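Local atomic coordinates of cAMP-dependent protein kinase regulatory subunit (Saccharomyces cerevisiae, PDB entry 6XQK), a protein that serves as the regulatory subunit of cAMP-dependent protein kinase, here its docking and dimerisation domain, and probably restrains the catalytic subunit until cAMP binds. Residues A[15-20]-A[31-36]. Residues are numbered along the deposited sequence; the frame is centred on the assembly and turned at random.
Sequences QLFQNE and QFSANY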
loop_
_atom_site.group_PDB
_atom_site.type_symbol
_atom_site.label_atom_id
_atom_site.label_comp_id
_atom_site.label_asym_id
_atom_site.label_seq_id
_atom_site.Cartn_x
_atom_site.Cartn_y
_atom_site.Cartn_z
ATOM N N GLN A 15 6.552 4.116 17.879
ATOM C CA GLN A 15 6.022 5.140 18.783
ATOM C C GLN A 15 5.265 6.222 17.993
ATOM O O GLN A 15 4.225 6.696 18.434
ATOM C CB GLN A 15 7.140 5.740 19.646
ATOM C CG GLN A 15 6.661 6.463 20.904
ATOM C CD GLN A 15 5.788 5.627 21.853
ATOM O OE1 GLN A 15 6.237 4.634 22.454
ATOM N NE2 GLN A 15 4.520 6.018 22.034
ATOM N N LEU A 16 5.765 6.587 16.815
ATOM C CA LEU A 16 5.103 7.569 15.957
ATOM C C LEU A 16 3.747 7.026 15.467
ATOM O O LEU A 16 2.748 7.761 15.399
ATOM C CB LEU A 16 5.989 7.876 14.745
ATOM C CG LEU A 16 7.095 8.913 14.883
ATOM C CD1 LEU A 16 7.692 9.207 13.521
ATOM C CD2 LEU A 16 6.577 10.204 15.492
ATOM N N PHE A 17 3.723 5.737 15.106
ATOM C CA PHE A 17 2.510 5.065 14.644
ATOM C C PHE A 17 1.491 4.953 15.773
ATOM O O PHE A 17 0.350 5.351 15.593
ATOM C CB PHE A 17 2.845 3.696 14.064
ATOM C CG PHE A 17 1.642 2.848 13.757
ATOM C CD1 PHE A 17 0.717 3.246 12.810
ATOM C CD2 PHE A 17 1.472 1.615 14.365
ATOM C CE1 PHE A 17 -0.372 2.442 12.496
ATOM C CE2 PHE A 17 0.387 0.816 14.055
ATOM C CZ PHE A 17 -0.537 1.242 13.130
ATOM N N GLN A 18 1.906 4.485 16.955
ATOM C CA GLN A 18 1.022 4.371 18.110
ATOM C C GLN A 18 0.432 5.731 18.501
ATOM O O GLN A 18 -0.729 5.793 18.909
ATOM C CB GLN A 18 1.766 3.759 19.299
ATOM C CG GLN A 18 1.982 2.274 19.163
ATOM C CD GLN A 18 2.876 1.722 20.255
ATOM O OE1 GLN A 18 3.603 0.753 20.045
ATOM N NE2 GLN A 18 2.847 2.297 21.458
ATOM N N ASN A 19 1.221 6.812 18.355
ATOM C CA ASN A 19 0.772 8.165 18.648
ATOM C C ASN A 19 -0.315 8.593 17.659
ATOM O O ASN A 19 -1.287 9.238 18.053
ATOM C CB ASN A 19 1.943 9.134 18.598
ATOM C CG ASN A 19 2.863 9.046 19.785
ATOM O OD1 ASN A 19 2.606 8.302 20.753
ATOM N ND2 ASN A 19 3.969 9.804 19.728
ATOM N N GLU A 20 -0.152 8.229 16.379
ATOM C CA GLU A 20 -1.115 8.533 15.327
ATOM C C GLU A 20 -2.442 7.800 15.531
ATOM O O GLU A 20 -3.503 8.383 15.333
ATOM C CB GLU A 20 -0.522 8.181 13.949
ATOM C CG GLU A 20 0.369 9.271 13.394
ATOM C CD GLU A 20 -0.369 10.577 13.192
ATOM O OE1 GLU A 20 -1.470 10.551 12.593
ATOM O OE2 GLU A 20 0.136 11.619 13.669
ATOM N N GLN A 31 -7.239 0.198 7.362
ATOM C CA GLN A 31 -7.113 1.173 6.269
ATOM C C GLN A 31 -6.276 2.377 6.678
ATOM O O GLN A 31 -5.432 2.824 5.916
ATOM C CB GLN A 31 -8.484 1.631 5.763
ATOM C CG GLN A 31 -8.430 2.433 4.475
ATOM C CD GLN A 31 -7.906 1.614 3.338
ATOM O OE1 GLN A 31 -8.563 0.685 2.853
ATOM N NE2 GLN A 31 -6.694 1.926 2.888
ATOM N N PHE A 32 -6.469 2.871 7.890
ATOM C CA PHE A 32 -5.689 3.988 8.408
ATOM C C PHE A 32 -4.210 3.601 8.509
ATOM O O PHE A 32 -3.337 4.402 8.145
ATOM C CB PHE A 32 -6.199 4.391 9.804
ATOM C CG PHE A 32 -5.428 5.519 10.453
ATOM C CD1 PHE A 32 -4.312 5.263 11.226
ATOM C CD2 PHE A 32 -5.837 6.830 10.311
ATOM C CE1 PHE A 32 -3.595 6.297 11.807
ATOM C CE2 PHE A 32 -5.124 7.863 10.902
ATOM C CZ PHE A 32 -4.014 7.589 11.658
ATOM N N SER A 33 -3.936 2.394 9.040
ATOM C CA SER A 33 -2.577 1.916 9.235
ATOM C C SER A 33 -1.860 1.665 7.914
ATOM O O SER A 33 -0.711 2.048 7.784
ATOM C CB SER A 33 -2.568 0.660 10.092
ATOM O OG SER A 33 -3.236 0.922 11.311
ATOM N N ALA A 34 -2.534 1.077 6.926
ATOM C CA ALA A 34 -1.944 0.868 5.607
ATOM C C ALA A 34 -1.647 2.238 4.964
ATOM O O ALA A 34 -0.540 2.445 4.480
ATOM C CB ALA A 34 -2.881 0.059 4.717
ATOM N N ASN A 35 -2.602 3.188 5.037
ATOM C CA ASN A 35 -2.383 4.519 4.490
ATOM C C ASN A 35 -1.204 5.228 5.155
ATOM O O ASN A 35 -0.420 5.892 4.469
ATOM C CB ASN A 35 -3.641 5.368 4.602
ATOM C CG ASN A 35 -4.766 4.949 3.687
ATOM O OD1 ASN A 35 -4.651 4.020 2.878
ATOM N ND2 ASN A 35 -5.892 5.608 3.810
ATOM N N TYR A 36 -1.075 5.072 6.484
ATOM C CA TYR A 36 0.010 5.677 7.250
ATOM C C TYR A 36 1.415 5.157 6.803
ATOM O O TYR A 36 2.337 5.951 6.539
ATOM C CB TYR A 36 -0.211 5.442 8.765
ATOM C CG TYR A 36 0.947 5.939 9.616
ATOM C CD1 TYR A 36 1.027 7.270 10.012
ATOM C CD2 TYR A 36 1.998 5.097 9.960
ATOM C CE1 TYR A 36 2.133 7.756 10.704
ATOM C CE2 TYR A 36 3.090 5.562 10.688
ATOM C CZ TYR A 36 3.152 6.892 11.065
ATOM O OH TYR A 36 4.240 7.349 11.767
#
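Ser33 OG, hydrogen-bonded to the carbonyl O of Phe29 one turn earlier, meets the edge of the Phe17 ring in its plane, 3.3 Å from CZ. Ser33 CB touches the same ring at CE1 and CZ. CG of Tyr36 is anti to the backbone N (chi1 175°), and the ring beyond it lies against helix 8-24. There it crosses the Phe17 ring obliquely, the planes at 40°. Tyr36 CD2 lies 3.6 Å from Phe17 CD1, and Tyr36 OH 3.5 Å from Leu16 CB. The two segments lie on the two helices of the helix-turn-helix of the RIIa docking and dimerisation domain, which run in roughly opposite, strongly inclined directions; the segment axes, at 139°, come no nearer than 11.3 Å, a spacing bridged by these long aromatic side chains. An alanine in place of Tyr36 would probably open a gap beside Phe17 and leave Glu20 CG, which packs 3.6 Å from Tyr36 CE1, without that neighbour. Nearer the turn between the helices, Phe32 brings CZ to 3.8 Å from the carbonyl O of Glu20, and the Glu20 carboxylate lies nearly coplanar with the Phe32 ring. Phe32 also packs on Ile21 and Ala24, while Phe17 meets Phe17 and Leu14 of the second subunit.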